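Long-range contacts in tyrocidine synthase 2 (Brevibacillus parabrevis, PDB 6TA8), which belongs to the condensation-domain family of nonribosomal peptide synthetases, with a fold of two similar lobes: residues D115-A120 against L149-D154; V166-S171 against W322-Y327. One frame throughout, in Å; residues are numbered along the deposited sequence.

How the contacts relate
Contact 1 pairs neighbouring strands within one lobe of the condensation-domain fold, whereas contact 2 joins that lobe to the other. Contact 1 lies at the edge of the mixed sheet of the N-terminal lobe, its centre about 31 Å from the centre of the chain. The centre of contact 2 is about 6 Å from the centre of the chain, where the HHxxxDG motif, recognised as the active-site signature in condensation-domain relatives, meets the second lobe. Between contacts 1 and 2, centres are about 34 Å apart and nearest atoms about 17 Å apart, without touching. Strand 155-163 bridges this gap, starting just beyond segment 149-154 and running to the loop that enters segment 166-171.

Contact 1. Residues D115-A120 against L149-D154; sequences DLKNHA and LFATKD
With CG turned beside its backbone N (chi1 -53°), Leu116 lays its side chain alongside that of Phe150, the two pointing the same way. Its CD1 comes to the edge of the aromatic ring, near the ring plane, 4.1 Å from Phe150 CD1, while its CD2 lies over the centre of one face of the His119 imidazole. Leu116 CB also meets the methyl of Thr152, 4.0 Å from Thr152 CG2. Lys117 leaves the backbone in a similar way, and its chain carries Lys117 CE to 3.8 Å from Ala151 CB. The bend at its far end (chi4 76°) then swings the ammonium group round toward the carboxylate of Asp115, in a salt bridge modelled so short that its exact length is doubtful.

The backbones meet along a parallel pair of strands. Strand 110-115 and strand 145-152 are neighbours joined through helix 122-134, a beta-alpha-beta crossover, and Asp115 pairs with Ala151, side chains on the same face. One residue on, Leu116 N still donates to Ala151 O at 2.7 Å, but the bond is bent (128° at the hydrogen) and weak, as the chain departs for the helix. The same helix packs against Leu116 through Arg125 and Ile126, and against Phe150 through Leu129.

At the outer end, Lys153 CB approaches Lys117 O at 3.8 Å. The Thr152 hydroxyl faces the turn into strand 155-163, with Thr152 OG1 hydrogen-bonded to Asp154 OD1 at 2.6 Å and also to the carbonyl of Gly155.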
loop_
_atom_site.group_PDB
_atom_site.type_symbol
_atom_site.label_atom_id
_atom_site.label_comp_id
_atom_site.label_asym_id
_atom_site.label_seq_id
_atom_site.Cartn_x
_atom_site.Cartn_y
_atom_site.Cartn_z
ATOM N N ASP A 115 -28.947 -8.492 8.018
ATOM C CA ASP A 115 -29.878 -7.730 8.846
ATOM C C ASP A 115 -29.636 -8.128 10.301
ATOM O O ASP A 115 -30.286 -9.030 10.832
ATOM C CB ASP A 115 -31.324 -7.989 8.420
ATOM C CG ASP A 115 -32.330 -7.224 9.259
ATOM O OD1 ASP A 115 -31.948 -6.208 9.877
ATOM O OD2 ASP A 115 -33.509 -7.640 9.301
ATOM N N LEU A 116 -28.691 -7.442 10.946
ATOM C CA LEU A 116 -28.327 -7.711 12.331
ATOM C C LEU A 116 -28.916 -6.684 13.294
ATOM O O LEU A 116 -28.319 -6.394 14.336
ATOM C CB LEU A 116 -26.806 -7.760 12.477
ATOM C CG LEU A 116 -26.051 -8.703 11.536
ATOM C CD1 LEU A 116 -24.573 -8.354 11.505
ATOM C CD2 LEU A 116 -26.252 -10.153 11.947
ATOM N N LYS A 117 -30.086 -6.129 12.965
ATOM C CA LYS A 117 -30.690 -5.104 13.809
ATOM C C LYS A 117 -31.218 -5.663 15.124
ATOM O O LYS A 117 -31.432 -4.893 16.066
ATOM C CB LYS A 117 -31.819 -4.399 13.056
ATOM C CG LYS A 117 -31.376 -3.706 11.779
ATOM C CD LYS A 117 -32.532 -2.972 11.121
ATOM C CE LYS A 117 -32.304 -2.796 9.628
ATOM N NZ LYS A 117 -32.545 -4.059 8.874
ATOM N N ASN A 118 -31.434 -6.976 15.212
ATOM C CA ASN A 118 -31.954 -7.603 16.419
ATOM C C ASN A 118 -30.942 -8.507 17.108
ATOM O O ASN A 118 -31.253 -9.069 18.165
ATOM C CB ASN A 118 -33.217 -8.411 16.094
ATOM C CG ASN A 118 -34.429 -7.532 15.856
ATOM O OD1 ASN A 118 -34.430 -6.347 16.192
ATOM N ND2 ASN A 118 -35.474 -8.112 15.276
ATOM N N HIS A 119 -29.746 -8.662 16.548
ATOM C CA HIS A 119 -28.779 -9.603 17.088
ATOM C C HIS A 119 -28.171 -9.073 18.386
ATOM O O HIS A 119 -28.289 -7.895 18.733
ATOM C CB HIS A 119 -27.684 -9.890 16.060
ATOM C CG HIS A 119 -28.128 -10.778 14.941
ATOM N ND1 HIS A 119 -29.161 -10.444 14.091
ATOM C CD2 HIS A 119 -27.685 -11.991 14.534
ATOM C CE1 HIS A 119 -29.332 -11.412 13.208
ATOM N NE2 HIS A 119 -28.448 -12.362 13.455
ATOM N N ALA A 120 -27.507 -9.975 19.110
ATOM C CA ALA A 120 -26.891 -9.640 20.386
ATOM C C ALA A 120 -25.568 -8.913 20.183
ATOM O O ALA A 120 -25.508 -7.682 20.269
ATOM C CB ALA A 120 -26.679 -10.903 21.225
ATOM N N LEU A 149 -22.930 -5.292 3.379
ATOM C CA LEU A 149 -23.694 -4.318 4.147
ATOM C C LEU A 149 -24.198 -4.985 5.421
ATOM O O LEU A 149 -24.931 -5.978 5.358
ATOM C CB LEU A 149 -24.861 -3.769 3.326
ATOM C CG LEU A 149 -25.827 -2.831 4.054
ATOM C CD1 LEU A 149 -25.095 -1.609 4.588
ATOM C CD2 LEU A 149 -26.966 -2.420 3.134
ATOM N N PHE A 150 -23.800 -4.443 6.569
ATOM C CA PHE A 150 -24.202 -4.955 7.875
ATOM C C PHE A 150 -25.104 -3.921 8.537
ATOM O O PHE A 150 -24.630 -2.873 8.988
ATOM C CB PHE A 150 -22.984 -5.258 8.746
ATOM C CG PHE A 150 -22.004 -6.204 8.113
ATOM C CD1 PHE A 150 -22.157 -7.575 8.246
ATOM C CD2 PHE A 150 -20.925 -5.722 7.389
ATOM C CE1 PHE A 150 -21.256 -8.446 7.666
ATOM C CE2 PHE A 150 -20.020 -6.590 6.808
ATOM C CZ PHE A 150 -20.186 -7.952 6.946
ATOM N N ALA A 151 -26.400 -4.217 8.595
ATOM C CA ALA A 151 -27.377 -3.317 9.196
ATOM C C ALA A 151 -27.596 -3.706 10.653
ATOM O O ALA A 151 -28.053 -4.816 10.942
ATOM C CB ALA A 151 -28.696 -3.360 8.424
ATOM N N THR A 152 -27.270 -2.796 11.563
ATOM C CA THR A 152 -27.470 -2.992 12.992
ATOM C C THR A 152 -28.422 -1.926 13.525
ATOM O O THR A 152 -28.947 -1.096 12.777
ATOM C CB THR A 152 -26.136 -2.957 13.747
ATOM O OG1 THR A 152 -25.450 -1.734 13.457
ATOM C CG2 THR A 152 -25.263 -4.136 13.341
ATOM N N LYS A 153 -28.644 -1.953 14.840
ATOM C CA LYS A 153 -29.559 -1.002 15.457
ATOM C C LYS A 153 -28.960 0.393 15.570
ATOM O O LYS A 153 -29.705 1.358 15.768
ATOM C CB LYS A 153 -29.982 -1.500 16.840
ATOM C CG LYS A 153 -28.819 -1.821 17.764
ATOM C CD LYS A 153 -29.294 -2.495 19.042
ATOM C CE LYS A 153 -28.123 -2.869 19.937
ATOM N NZ LYS A 153 -28.572 -3.588 21.160
ATOM N N ASP A 154 -27.639 0.524 15.444
ATOM C CA ASP A 154 -26.957 1.805 15.580
ATOM C C ASP A 154 -26.361 2.281 14.257
ATOM O O ASP A 154 -25.323 2.945 14.243
ATOM C CB ASP A 154 -25.872 1.720 16.651
ATOM C CG ASP A 154 -24.911 0.569 16.421
ATOM O OD1 ASP A 154 -25.213 -0.305 15.581
ATOM O OD2 ASP A 154 -23.850 0.540 17.080
#

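Contact 2. Residues V166-S171 against W322-Y327; sequences VVDGVS and WFTSQY
Val166 comes up to Trp322 through its backbone, Val166 C lying 3.9 Å from Trp322 N, and its side chain is directed away from Trp322 and touches Met88 and Tyr90. Val167 O approaches the indole obliquely, 3.6 Å from Trp322 CD1, and is also hydrogen-bonded to His164, whose ring stacks on that of Trp322. Asp168, the aspartate of the HHxxxDG motif, supplies the hydrogen bond across the contact. With CG between the backbone N and the carbonyl carbon (chi1 58°), its carboxylate lies between the helix start and Phe323, its two oxygens serving different partners. Asp168 OD2 accepts from Phe323 N at 3.1 Å, the bond fairly straight (155°) but arriving from well above the carboxylate plane, and lies at the edge of the Phe323 ring. It also forms a salt bridge with Arg307, which makes a cation-pi contact with Phe323. Asp168 OD1 N-caps helix 169-187, receiving Ser171 N at 3.0 Å nearly along its C-O axis. Buried and bonded through both oxygens, this carboxylate is probably restrained in rotation and ties the helix start to the loop leading into strand 325-332, while helix 39-46 packs on Trp322 and Phe201 and Trp204 meet the Phe323 ring.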
loop_
_atom_site.group_PDB
_atom_site.type_symbol
_atom_site.label_atom_id
_atom_site.label_comp_id
_atom_site.label_asym_id
_atom_site.label_seq_id
_atom_site.Cartn_x
_atom_site.Cartn_y
_atom_site.Cartn_z
ATOM N N VAL A 166 -5.365 -5.108 -7.871
ATOM C CA VAL A 166 -5.992 -4.108 -8.730
ATOM C C VAL A 166 -6.231 -2.802 -7.980
ATOM O O VAL A 166 -6.908 -1.903 -8.492
ATOM C CB VAL A 166 -7.316 -4.639 -9.314
ATOM C CG1 VAL A 166 -7.054 -5.716 -10.356
ATOM C CG2 VAL A 166 -8.212 -5.168 -8.204
ATOM N N VAL A 167 -5.686 -2.680 -6.768
ATOM C CA VAL A 167 -5.886 -1.493 -5.943
ATOM C C VAL A 167 -4.621 -1.210 -5.147
ATOM O O VAL A 167 -3.823 -2.107 -4.865
ATOM C CB VAL A 167 -7.085 -1.637 -4.973
ATOM C CG1 VAL A 167 -8.406 -1.443 -5.702
ATOM C CG2 VAL A 167 -7.038 -2.983 -4.270
ATOM N N ASP A 168 -4.448 0.055 -4.775
ATOM C CA ASP A 168 -3.396 0.467 -3.854
ATOM C C ASP A 168 -3.917 1.648 -3.039
ATOM O O ASP A 168 -5.107 1.974 -3.080
ATOM C CB ASP A 168 -2.095 0.782 -4.604
ATOM C CG ASP A 168 -2.260 1.873 -5.651
ATOM O OD1 ASP A 168 -3.378 2.399 -5.820
ATOM O OD2 ASP A 168 -1.254 2.205 -6.313
ATOM N N GLY A 169 -3.015 2.298 -2.301
ATOM C CA GLY A 169 -3.434 3.364 -1.400
ATOM C C GLY A 169 -4.107 4.518 -2.119
ATOM O O GLY A 169 -5.166 4.993 -1.702
ATOM N N VAL A 170 -3.498 4.989 -3.210
ATOM C CA VAL A 170 -4.072 6.108 -3.953
ATOM C C VAL A 170 -5.392 5.702 -4.596
ATOM O O VAL A 170 -6.332 6.504 -4.673
ATOM C CB VAL A 170 -3.065 6.629 -4.997
ATOM C CG1 VAL A 170 -3.689 7.726 -5.846
ATOM C CG2 VAL A 170 -1.806 7.135 -4.312
ATOM N N SER A 171 -5.491 4.452 -5.058
ATOM C CA SER A 171 -6.731 3.980 -5.666
ATOM C C SER A 171 -7.895 4.026 -4.684
ATOM O O SER A 171 -9.040 4.252 -5.090
ATOM C CB SER A 171 -6.548 2.559 -6.201
ATOM O OG SER A 171 -5.525 2.506 -7.182
ATOM N N TRP A 322 -2.864 -1.286 -9.078
ATOM C CA TRP A 322 -1.758 -1.562 -8.161
ATOM C C TRP A 322 -0.492 -0.981 -8.782
ATOM O O TRP A 322 0.206 -1.640 -9.553
ATOM C CB TRP A 322 -1.626 -3.056 -7.887
ATOM C CG TRP A 322 -0.805 -3.365 -6.668
ATOM C CD1 TRP A 322 -0.356 -2.474 -5.738
ATOM C CD2 TRP A 322 -0.331 -4.652 -6.251
ATOM N NE1 TRP A 322 0.365 -3.125 -4.767
ATOM C CE2 TRP A 322 0.394 -4.464 -5.058
ATOM C CE3 TRP A 322 -0.453 -5.945 -6.768
ATOM C CZ2 TRP A 322 0.995 -5.519 -4.375
ATOM C CZ3 TRP A 322 0.145 -6.992 -6.087
ATOM C CH2 TRP A 322 0.860 -6.772 -4.905
ATOM N N PHE A 323 -0.198 0.272 -8.436
ATOM C CA PHE A 323 0.938 0.999 -8.984
ATOM C C PHE A 323 2.145 0.995 -8.053
ATOM O O PHE A 323 3.118 1.707 -8.320
ATOM C CB PHE A 323 0.538 2.443 -9.296
ATOM C CG PHE A 323 -0.369 2.584 -10.485
ATOM C CD1 PHE A 323 -1.696 2.189 -10.415
ATOM C CD2 PHE A 323 0.102 3.123 -11.670
ATOM C CE1 PHE A 323 -2.533 2.323 -11.509
ATOM C CE2 PHE A 323 -0.728 3.261 -12.764
ATOM C CZ PHE A 323 -2.046 2.860 -12.685
ATOM N N THR A 324 2.105 0.210 -6.977
ATOM C CA THR A 324 3.144 0.263 -5.955
ATOM C C THR A 324 4.517 -0.037 -6.543
ATOM O O THR A 324 4.698 -1.020 -7.267
ATOM C CB THR A 324 2.822 -0.727 -4.833
ATOM O OG1 THR A 324 1.696 -0.253 -4.085
ATOM C CG2 THR A 324 4.012 -0.890 -3.897
ATOM N N SER A 325 5.481 0.825 -6.235
ATOM C CA SER A 325 6.865 0.652 -6.652
ATOM C C SER A 325 7.728 0.417 -5.421
ATOM O O SER A 325 7.678 1.199 -4.465
ATOM C CB SER A 325 7.366 1.874 -7.424
ATOM O OG SER A 325 7.642 2.952 -6.546
ATOM N N GLN A 326 8.512 -0.655 -5.445
ATOM C CA GLN A 326 9.399 -1.010 -4.348
ATOM C C GLN A 326 10.848 -0.821 -4.773
ATOM O O GLN A 326 11.225 -1.159 -5.899
ATOM C CB GLN A 326 9.169 -2.456 -3.898
ATOM C CG GLN A 326 7.829 -2.689 -3.217
ATOM C CD GLN A 326 7.577 -4.153 -2.911
ATOM O OE1 GLN A 326 8.073 -5.039 -3.606
ATOM N NE2 GLN A 326 6.801 -4.413 -1.865
ATOM N N TYR A 327 11.661 -0.279 -3.862
ATOM C CA TYR A 327 13.066 -0.035 -4.150
ATOM C C TYR A 327 13.824 0.081 -2.843
ATOM O O TYR A 327 13.306 0.684 -1.894
ATOM C CB TYR A 327 13.257 1.235 -4.988
ATOM C CG TYR A 327 12.651 2.484 -4.389
ATOM C CD1 TYR A 327 11.292 2.743 -4.501
ATOM C CD2 TYR A 327 13.441 3.415 -3.726
ATOM C CE1 TYR A 327 10.734 3.881 -3.960
ATOM C CE2 TYR A 327 12.891 4.562 -3.183
ATOM C CZ TYR A 327 11.536 4.789 -3.305
ATOM O OH TYR A 327 10.977 5.926 -2.772
#